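Local coordinates for protein particle-associated glycoside hydrolase (Acinetobacter phage Fri1, PDB 6C72) that probably degrades the capsular polysaccharide of its host Acinetobacter baumannii, as the trimeric glycoside hydrolase tailspike that helps the phage enter the cell, at residues R491-L497 with T571-F577; K527-F533 with A544-N550. One frame throughout, in Å; residues are numbered along the deposited sequence.

Overall arrangement
Both contacts lie in the β-rich domain that follows the long parallel β-helix, their centres about 57 Å (interaction 1) and 63 Å (interaction 2) from the centre of the chain. They belong to one antiparallel sheet. Interaction 1 pairs strands 485-494 and 576-585, interaction 2 pairs strands 528-536 and 541-550, and strand 509-517 runs between the two pairs. Their centres are about 15 Å apart, and they touch where Phe577 CE2 meets Ala528 CB at 3.9 Å. Zinc marks both: one ion on Asn575, another on Asp496, a third on His545; the ZN on His545 lies 25.1 Å from the ZN on Asn575. Both contacts reach the second subunit, interaction 2 the third as well.

Interaction 1 (R491-L497 with T571-F577); sequences RNFNLDL and TLSANTF. With ZN (zinc ion), chain L; ZN (zinc ion), chain G.
A zinc site sits where this antiparallel strand pair gives way to loops: Asn575 OD1 binds one ion at 2.1 Å, with Asp519 on the same metal. Phe493 and Phe577 form the hydrogen-bonded pair (Phe493 N to Phe577 O 2.9 Å, Phe577 N to Phe493 O 3.0 Å); Asn494 and Thr576 follow as the non-hydrogen-bonded pair, CA-CA 5.0 Å. Leu495 N then donates to Asn575 O at 2.8 Å. Asn575, chi1 p, gives its ND2 to OD1 of Asn494 (chi1 t) at 2.7 Å, which orients the amide so that its oxygen is left for the metal. Asp496 OD2 holds a second zinc at 2.1 Å, while OD1 accepts the backbone N of Asn498. A type I turn, Thr571 to Ala574, closed by Ala574 N to Thr571 O at 2.8 Å, brings Leu572 CD2 to 3.8 Å from Leu497 CG. Inside, Leu495 CD1 lies 3.7 Å from Phe577 CD1; both side chains rest on Val556 of strand 556-561, while Phe493 covers Val502 of strand 500-504.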
ATOM      1  N   ARG A 491      34.265  15.847  31.317  1.00 26.77           N
ATOM      2  CA  ARG A 491      33.505  15.614  32.539  1.00 26.66           C
ATOM      3  C   ARG A 491      33.472  16.898  33.349  1.00 26.88           C
ATOM      4  O   ARG A 491      34.362  17.743  33.235  1.00 27.03           O
ATOM      5  CB  ARG A 491      34.112  14.486  33.390  1.00 25.97           C
ATOM      6  CG  ARG A 491      34.064  13.127  32.739  1.00 25.87           C
ATOM      7  CD  ARG A 491      32.622  12.659  32.620  1.00 26.30           C
ATOM      8  NE  ARG A 491      32.490  11.333  32.017  1.00 26.42           N
ATOM      9  CZ  ARG A 491      32.435  11.120  30.699  1.00 26.88           C
ATOM     10  NH1 ARG A 491      32.502  12.148  29.860  1.00 27.15           N
ATOM     11  NH2 ARG A 491      32.303   9.883  30.224  1.00 27.13           N
ATOM     12  N   ASN A 492      32.435  17.024  34.170  1.00 32.21           N
ATOM     13  CA  ASN A 492      32.293  18.105  35.132  1.00 32.37           C
ATOM     14  C   ASN A 492      32.786  17.601  36.480  1.00 31.82           C
ATOM     15  O   ASN A 492      32.437  16.489  36.892  1.00 31.39           O
ATOM     16  CB  ASN A 492      30.828  18.547  35.199  1.00 32.72           C
ATOM     17  CG  ASN A 492      30.567  19.639  36.234  1.00 32.86           C
ATOM     18  OD1 ASN A 492      30.921  19.499  37.409  1.00 32.54           O
ATOM     19  ND2 ASN A 492      29.912  20.714  35.813  1.00 33.34           N
ATOM     20  N   PHE A 493      33.604  18.404  37.161  1.00 30.20           N
ATOM     21  CA  PHE A 493      34.125  18.024  38.471  1.00 29.75           C
ATOM     22  C   PHE A 493      33.856  19.122  39.478  1.00 30.06           C
ATOM     23  O   PHE A 493      34.176  20.291  39.239  1.00 30.60           O
ATOM     24  CB  PHE A 493      35.618  17.718  38.439  1.00 29.49           C
ATOM     25  CG  PHE A 493      35.920  16.386  37.876  1.00 28.89           C
ATOM     26  CD1 PHE A 493      35.773  15.254  38.646  1.00 28.27           C
ATOM     27  CD2 PHE A 493      36.306  16.258  36.556  1.00 28.99           C
ATOM     28  CE1 PHE A 493      36.015  14.012  38.106  1.00 27.82           C
ATOM     29  CE2 PHE A 493      36.556  15.026  36.011  1.00 28.49           C
ATOM     30  CZ  PHE A 493      36.413  13.903  36.767  1.00 27.95           C
ATOM     31  N   ASN A 494      33.308  18.727  40.612  1.00 38.32           N
ATOM     32  CA  ASN A 494      33.099  19.607  41.748  1.00 38.49           C
ATOM     33  C   ASN A 494      34.252  19.337  42.709  1.00 38.22           C
ATOM     34  O   ASN A 494      34.265  18.312  43.392  1.00 37.62           O
ATOM     35  CB  ASN A 494      31.755  19.305  42.396  1.00 38.26           C
ATOM     36  CG  ASN A 494      31.460  20.207  43.561  1.00 38.40           C
ATOM     37  OD1 ASN A 494      32.025  21.289  43.684  1.00 38.82           O
ATOM     38  ND2 ASN A 494      30.619  19.736  44.468  1.00 38.04           N
ATOM     39  N   LEU A 495      35.239  20.237  42.738  1.00 26.39           N
ATOM     40  CA  LEU A 495      36.435  20.042  43.550  1.00 26.28           C
ATOM     41  C   LEU A 495      36.303  20.724  44.908  1.00 27.00           C
ATOM     42  O   LEU A 495      35.873  21.878  45.005  1.00 27.51           O
ATOM     43  CB  LEU A 495      37.679  20.581  42.837  1.00 25.84           C
ATOM     44  CG  LEU A 495      38.052  19.945  41.492  1.00 25.17           C
ATOM     45  CD1 LEU A 495      39.381  20.470  40.988  1.00 24.87           C
ATOM     46  CD2 LEU A 495      38.102  18.417  41.607  1.00 24.86           C
ATOM     47  N   ASP A 496      36.729  20.023  45.951  1.00 39.21           N
ATOM     48  CA  ASP A 496      36.848  20.583  47.282  1.00 39.36           C
ATOM     49  C   ASP A 496      38.334  20.668  47.621  1.00 39.55           C
ATOM     50  O   ASP A 496      39.188  20.523  46.741  1.00 39.67           O
ATOM     51  CB  ASP A 496      36.025  19.746  48.263  1.00 38.72           C
ATOM     52  CG  ASP A 496      36.350  18.267  48.184  1.00 37.95           C
ATOM     53  OD1 ASP A 496      37.540  17.907  48.225  1.00 37.82           O
ATOM     54  OD2 ASP A 496      35.418  17.459  48.031  1.00 37.44           O
ATOM     55  N   LEU A 497      38.657  20.873  48.900  1.00 29.10           N
ATOM     56  CA  LEU A 497      40.052  21.099  49.273  1.00 29.38           C
ATOM     57  C   LEU A 497      40.870  19.821  49.395  1.00 28.72           C
ATOM     58  O   LEU A 497      42.100  19.910  49.502  1.00 28.93           O
ATOM     59  CB  LEU A 497      40.148  21.867  50.589  1.00 29.65           C
ATOM     60  CG  LEU A 497      39.403  23.199  50.569  1.00 30.13           C
ATOM     61  CD1 LEU A 497      39.656  23.988  51.877  1.00 30.33           C
ATOM     62  CD2 LEU A 497      39.777  24.000  49.331  1.00 30.59           C
ATOM     63  N   THR A 571      39.995  27.159  47.043  1.00 31.65           N
ATOM     64  CA  THR A 571      38.989  27.814  47.858  1.00 32.15           C
ATOM     65  C   THR A 571      37.634  27.215  47.504  1.00 31.80           C
ATOM     66  O   THR A 571      37.330  26.998  46.326  1.00 31.46           O
ATOM     67  CB  THR A 571      39.015  29.327  47.634  1.00 33.03           C
ATOM     68  OG1 THR A 571      40.351  29.806  47.834  1.00 33.56           O
ATOM     69  CG2 THR A 571      38.090  30.027  48.610  1.00 33.54           C
ATOM     70  N   LEU A 572      36.835  26.929  48.534  1.00 28.80           N
ATOM     71  CA  LEU A 572      35.611  26.164  48.330  1.00 29.25           C
ATOM     72  C   LEU A 572      34.676  26.854  47.338  1.00 28.87           C
ATOM     73  O   LEU A 572      34.029  26.191  46.519  1.00 28.76           O
ATOM     74  CB  LEU A 572      34.930  25.933  49.675  1.00 30.95           C
ATOM     75  CG  LEU A 572      35.673  24.903  50.548  1.00 31.76           C
ATOM     76  CD1 LEU A 572      35.087  24.782  51.959  1.00 33.79           C
ATOM     77  CD2 LEU A 572      35.691  23.543  49.866  1.00 31.44           C
ATOM     78  N   SER A 573      34.627  28.188  47.358  1.00 33.60           N
ATOM     79  CA  SER A 573      33.763  28.894  46.418  1.00 34.04           C
ATOM     80  C   SER A 573      34.206  28.673  44.978  1.00 33.47           C
ATOM     81  O   SER A 573      33.392  28.770  44.061  1.00 33.49           O
ATOM     82  CB  SER A 573      33.742  30.392  46.737  1.00 34.86           C
ATOM     83  OG  SER A 573      35.028  30.966  46.543  1.00 34.88           O
ATOM     84  N   ALA A 574      35.473  28.356  44.763  1.00 26.74           N
ATOM     85  CA  ALA A 574      35.985  28.108  43.423  1.00 26.05           C
ATOM     86  C   ALA A 574      36.100  26.597  43.241  1.00 25.48           C
ATOM     87  O   ALA A 574      37.167  25.993  43.392  1.00 24.99           O
ATOM     88  CB  ALA A 574      37.310  28.828  43.225  1.00 26.07           C
ATOM     89  N   ASN A 575      34.972  25.985  42.873  1.00 34.27           N
ATOM     90  CA  ASN A 575      34.840  24.536  42.910  1.00 33.61           C
ATOM     91  C   ASN A 575      34.478  23.875  41.587  1.00 32.86           C
ATOM     92  O   ASN A 575      34.669  22.661  41.463  1.00 32.27           O
ATOM     93  CB  ASN A 575      33.782  24.123  43.944  1.00 34.16           C
ATOM     94  CG  ASN A 575      32.457  24.763  43.673  1.00 34.46           C
ATOM     95  OD1 ASN A 575      32.393  25.957  43.384  1.00 35.01           O
ATOM     96  ND2 ASN A 575      31.395  23.965  43.676  1.00 33.97           N
ATOM     97  N   THR A 576      33.908  24.598  40.627  1.00 30.93           N
ATOM     98  CA  THR A 576      33.412  23.968  39.408  1.00 30.33           C
ATOM     99  C   THR A 576      34.470  24.013  38.313  1.00 29.89           C
ATOM    100  O   THR A 576      34.813  25.090  37.817  1.00 30.55           O
ATOM    101  CB  THR A 576      32.125  24.631  38.928  1.00 30.83           C
ATOM    102  OG1 THR A 576      31.159  24.613  39.985  1.00 31.19           O
ATOM    103  CG2 THR A 576      31.583  23.882  37.740  1.00 30.15           C
ATOM    104  N   PHE A 577      34.935  22.843  37.893  1.00 30.09           N
ATOM    105  CA  PHE A 577      35.947  22.743  36.857  1.00 29.58           C
ATOM    106  C   PHE A 577      35.487  21.788  35.767  1.00 29.03           C
ATOM    107  O   PHE A 577      34.794  20.807  36.042  1.00 28.78           O
ATOM    108  CB  PHE A 577      37.283  22.279  37.453  1.00 29.02           C
ATOM    109  CG  PHE A 577      37.919  23.288  38.378  1.00 29.71           C
ATOM    110  CD1 PHE A 577      37.539  23.361  39.721  1.00 30.20           C
ATOM    111  CD2 PHE A 577      38.891  24.164  37.906  1.00 30.13           C
ATOM    112  CE1 PHE A 577      38.118  24.292  40.570  1.00 30.94           C
ATOM    113  CE2 PHE A 577      39.485  25.089  38.741  1.00 30.97           C
ATOM    114  CZ  PHE A 577      39.105  25.152  40.082  1.00 31.29           C
TER
HETATM  115 ZN    ZN L 809      31.180  27.584  42.777  1.00 74.02          ZN
HETATM  116 ZN    ZN G 804      35.994  15.463  48.046  1.00 40.75          ZN
HETATM  117  O   HOH W   1      30.795  22.244  41.257  1.00 31.53           O
HETATM  118  O   HOH W   2      37.446  24.079  46.074  1.00 32.99           O
HETATM  119  O   HOH W   3      38.091  14.943  47.525  1.00 47.40           O
HETATM  120  O   HOH W   4      34.626  15.567  46.017  1.00 49.23           O
HETATM  121  O   HOH W   5      29.122  26.587  42.445  1.00 35.67           O

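Interaction 2 (K527-F533 with A544-N550); sequences KAYVELF and AHNEVIN. With ZN (zinc ion), chain J.
Strands 528-533 and 544-547 run antiparallel, their axes 4.7 Å apart at closest approach and 169° between directions. Phe533 pairs with Ala544 (Phe533 N to Ala544 O 2.8 Å, Ala544 N to Phe533 O 3.0 Å) and Glu531 with Asn546 (Glu531 N to Asn546 O 2.8 Å, Asn546 N to Glu531 O 2.7 Å). The register then slips by one: Val548 and Ile549 both face Tyr529, a classic β bulge, with Val548 near helical phi/psi (-75/-47). Tyr529 O takes Ile549 N at 3.0 Å and, weakly, Val548 N at 3.0 Å; Tyr529 N reaches Ile549 O at 2.7 Å. The bulge pushes Val548 CB up to the Tyr529 ring, 4.3 Å from CD1, and Ile549 CB sits 4.0 Å from Tyr529 CB. This knobbly face of a β-hairpin is a trimer interface: Phe533 of the second subunit packs on Val548 and meets Tyr529 edge-to-face, and Phe533 here meets Tyr529 of the third subunit edge-to-face and packs on its Val548. Asn546 (chi1 t) sets its CB 3.9 Å from the edge of the Phe533 ring at CE1, while its ND2 holds Glu531 OE1 at 3.1 Å; Glu531 OE2 also bridges to Lys512. On the other face Val530 and Leu532 press against strand 556-561, Leu532 CD2 tucks 3.6 Å from His545 CB, and His545 (chi1 p) puts NE2 2.2 Å from a zinc ion.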
ATOM      1  N   LYS A 527      39.075  30.094  38.520  1.00 33.16           N
ATOM      2  CA  LYS A 527      39.762  30.673  37.369  1.00 33.91           C
ATOM      3  C   LYS A 527      41.002  29.838  37.109  1.00 32.86           C
ATOM      4  O   LYS A 527      41.964  29.890  37.884  1.00 33.06           O
ATOM      5  CB  LYS A 527      40.142  32.138  37.586  1.00 35.53           C
ATOM      6  CG  LYS A 527      39.011  33.133  37.410  1.00 36.71           C
ATOM      7  CD  LYS A 527      38.480  33.534  38.748  1.00 36.81           C
ATOM      8  CE  LYS A 527      37.330  34.529  38.647  1.00 37.83           C
ATOM      9  NZ  LYS A 527      36.854  34.715  40.061  1.00 37.48           N
ATOM     10  N   ALA A 528      40.995  29.104  36.004  1.00 27.38           N
ATOM     11  CA  ALA A 528      42.110  28.235  35.683  1.00 26.34           C
ATOM     12  C   ALA A 528      42.004  27.831  34.227  1.00 25.98           C
ATOM     13  O   ALA A 528      40.907  27.710  33.679  1.00 26.00           O
ATOM     14  CB  ALA A 528      42.132  26.981  36.571  1.00 24.79           C
ATOM     15  N   TYR A 529      43.165  27.678  33.599  1.00 26.45           N
ATOM     16  CA  TYR A 529      43.285  27.005  32.309  1.00 25.83           C
ATOM     17  C   TYR A 529      44.643  26.307  32.347  1.00 25.00           C
ATOM     18  O   TYR A 529      45.692  26.950  32.186  1.00 25.65           O
ATOM     19  CB  TYR A 529      43.161  27.963  31.133  1.00 26.72           C
ATOM     20  CG  TYR A 529      42.918  27.244  29.826  1.00 25.98           C
ATOM     21  CD1 TYR A 529      43.915  26.456  29.251  1.00 25.34           C
ATOM     22  CD2 TYR A 529      41.716  27.390  29.133  1.00 26.00           C
ATOM     23  CE1 TYR A 529      43.708  25.789  28.050  1.00 24.82           C
ATOM     24  CE2 TYR A 529      41.498  26.742  27.917  1.00 25.49           C
ATOM     25  CZ  TYR A 529      42.501  25.940  27.380  1.00 25.14           C
ATOM     26  OH  TYR A 529      42.304  25.285  26.179  1.00 25.65           O
ATOM     27  N   VAL A 530      44.615  25.014  32.632  1.00 28.73           N
ATOM     28  CA  VAL A 530      45.804  24.220  32.895  1.00 27.77           C
ATOM     29  C   VAL A 530      45.826  23.065  31.911  1.00 26.79           C
ATOM     30  O   VAL A 530      44.805  22.392  31.722  1.00 26.37           O
ATOM     31  CB  VAL A 530      45.815  23.711  34.348  1.00 27.14           C
ATOM     32  CG1 VAL A 530      46.946  22.722  34.578  1.00 26.34           C
ATOM     33  CG2 VAL A 530      45.906  24.884  35.302  1.00 28.53           C
ATOM     34  N   GLU A 531      46.967  22.853  31.266  1.00 37.11           N
ATOM     35  CA  GLU A 531      47.156  21.722  30.372  1.00 36.39           C
ATOM     36  C   GLU A 531      48.137  20.744  31.007  1.00 35.50           C
ATOM     37  O   GLU A 531      49.239  21.130  31.407  1.00 35.84           O
ATOM     38  CB  GLU A 531      47.640  22.186  28.996  1.00 37.22           C
ATOM     39  CG  GLU A 531      46.584  22.970  28.222  1.00 38.31           C
ATOM     40  CD  GLU A 531      47.098  23.569  26.918  1.00 38.67           C
ATOM     41  OE1 GLU A 531      48.325  23.792  26.783  1.00 38.34           O
ATOM     42  OE2 GLU A 531      46.273  23.795  26.003  1.00 38.95           O
ATOM     43  N   LEU A 532      47.716  19.491  31.132  1.00 26.71           N
ATOM     44  CA  LEU A 532      48.565  18.415  31.616  1.00 26.43           C
ATOM     45  C   LEU A 532      48.782  17.421  30.485  1.00 26.28           C
ATOM     46  O   LEU A 532      47.849  17.110  29.732  1.00 26.13           O
ATOM     47  CB  LEU A 532      47.935  17.711  32.830  1.00 26.34           C
ATOM     48  CG  LEU A 532      47.545  18.554  34.052  1.00 26.75           C
ATOM     49  CD1 LEU A 532      47.068  17.673  35.173  1.00 27.50           C
ATOM     50  CD2 LEU A 532      48.699  19.439  34.535  1.00 27.37           C
ATOM     51  N   PHE A 533      50.005  16.897  30.388  1.00 29.17           N
ATOM     52  CA  PHE A 533      50.430  16.048  29.279  1.00 29.36           C
ATOM     53  C   PHE A 533      51.015  14.752  29.820  1.00 29.91           C
ATOM     54  O   PHE A 533      51.664  14.747  30.871  1.00 30.45           O
ATOM     55  CB  PHE A 533      51.477  16.760  28.408  1.00 29.82           C
ATOM     56  CG  PHE A 533      51.018  18.086  27.876  1.00 30.02           C
ATOM     57  CD1 PHE A 533      51.058  19.222  28.670  1.00 30.17           C
ATOM     58  CD2 PHE A 533      50.530  18.193  26.580  1.00 30.40           C
ATOM     59  CE1 PHE A 533      50.624  20.437  28.173  1.00 30.72           C
ATOM     60  CE2 PHE A 533      50.100  19.408  26.074  1.00 30.94           C
ATOM     61  CZ  PHE A 533      50.143  20.529  26.862  1.00 31.10           C
ATOM     62  N   ALA A 544      54.016  16.159  32.039  1.00 27.62           N
ATOM     63  CA  ALA A 544      54.427  17.555  31.974  1.00 27.32           C
ATOM     64  C   ALA A 544      53.179  18.402  32.155  1.00 27.06           C
ATOM     65  O   ALA A 544      52.058  17.928  31.959  1.00 26.78           O
ATOM     66  CB  ALA A 544      55.132  17.898  30.650  1.00 27.21           C
ATOM     67  N   HIS A 545      53.381  19.670  32.490  1.00 33.62           N
ATOM     68  CA  HIS A 545      52.270  20.554  32.783  1.00 33.73           C
ATOM     69  C   HIS A 545      52.522  21.894  32.116  1.00 34.15           C
ATOM     70  O   HIS A 545      53.658  22.253  31.808  1.00 34.21           O
ATOM     71  CB  HIS A 545      52.085  20.742  34.300  1.00 34.03           C
ATOM     72  CG  HIS A 545      53.235  21.435  34.957  1.00 34.44           C
ATOM     73  ND1 HIS A 545      54.269  20.753  35.565  1.00 34.42           N
ATOM     74  CD2 HIS A 545      53.528  22.753  35.074  1.00 34.94           C
ATOM     75  CE1 HIS A 545      55.146  21.624  36.038  1.00 34.69           C
ATOM     76  NE2 HIS A 545      54.722  22.843  35.751  1.00 35.05           N
ATOM     77  N   ASN A 546      51.437  22.631  31.896  1.00 31.56           N
ATOM     78  CA  ASN A 546      51.488  23.977  31.327  1.00 32.31           C
ATOM     79  C   ASN A 546      50.318  24.748  31.931  1.00 33.08           C
ATOM     80  O   ASN A 546      49.173  24.582  31.493  1.00 33.15           O
ATOM     81  CB  ASN A 546      51.404  23.943  29.809  1.00 32.22           C
ATOM     82  CG  ASN A 546      51.342  25.345  29.185  1.00 32.96           C
ATOM     83  OD1 ASN A 546      51.974  26.285  29.664  1.00 33.34           O
ATOM     84  ND2 ASN A 546      50.546  25.487  28.120  1.00 33.18           N
ATOM     85  N   GLU A 547      50.604  25.568  32.939  1.00 37.50           N
ATOM     86  CA  GLU A 547      49.582  26.378  33.596  1.00 38.53           C
ATOM     87  C   GLU A 547      49.521  27.711  32.862  1.00 39.61           C
ATOM     88  O   GLU A 547      50.333  28.606  33.103  1.00 40.19           O
ATOM     89  CB  GLU A 547      49.896  26.566  35.075  1.00 38.93           C
ATOM     90  CG  GLU A 547      49.918  25.276  35.856  1.00 37.92           C
ATOM     91  CD  GLU A 547      50.144  25.486  37.342  1.00 38.44           C
ATOM     92  OE1 GLU A 547      49.932  26.610  37.856  1.00 39.70           O
ATOM     93  OE2 GLU A 547      50.583  24.522  37.997  1.00 37.79           O
ATOM     94  N   VAL A 548      48.551  27.836  31.957  1.00 25.64           N
ATOM     95  CA  VAL A 548      48.346  29.082  31.227  1.00 26.82           C
ATOM     96  C   VAL A 548      47.696  30.123  32.128  1.00 27.01           C
ATOM     97  O   VAL A 548      48.103  31.289  32.155  1.00 28.38           O
ATOM     98  CB  VAL A 548      47.494  28.808  29.975  1.00 26.69           C
ATOM     99  CG1 VAL A 548      47.260  30.087  29.204  1.00 28.24           C
ATOM    100  CG2 VAL A 548      48.172  27.765  29.104  1.00 26.58           C
ATOM    101  N   ILE A 549      46.649  29.707  32.844  1.00 26.08           N
ATOM    102  CA  ILE A 549      45.963  30.484  33.867  1.00 27.35           C
ATOM    103  C   ILE A 549      45.804  29.588  35.086  1.00 26.90           C
ATOM    104  O   ILE A 549      45.366  28.440  34.959  1.00 25.51           O
ATOM    105  CB  ILE A 549      44.586  30.977  33.376  1.00 27.73           C
ATOM    106  CG1 ILE A 549      44.729  32.049  32.300  1.00 28.16           C
ATOM    107  CG2 ILE A 549      43.687  31.425  34.536  1.00 28.61           C
ATOM    108  CD1 ILE A 549      43.418  32.396  31.663  1.00 28.23           C
ATOM    109  N   ASN A 550      46.174  30.088  36.259  1.00 32.30           N
ATOM    110  CA  ASN A 550      45.931  29.309  37.475  1.00 31.89           C
ATOM    111  C   ASN A 550      45.939  30.299  38.641  1.00 33.93           C
ATOM    112  O   ASN A 550      46.989  30.599  39.206  1.00 34.45           O
ATOM    113  CB  ASN A 550      46.947  28.205  37.673  1.00 30.47           C
ATOM    114  CG  ASN A 550      46.365  27.016  38.417  1.00 29.23           C
ATOM    115  OD1 ASN A 550      45.156  26.942  38.644  1.00 29.27           O
ATOM    116  ND2 ASN A 550      47.221  26.081  38.804  1.00 28.06           N
TER
HETATM  117 ZN    ZN J 807      55.214  24.990  36.191  1.00 86.27          ZN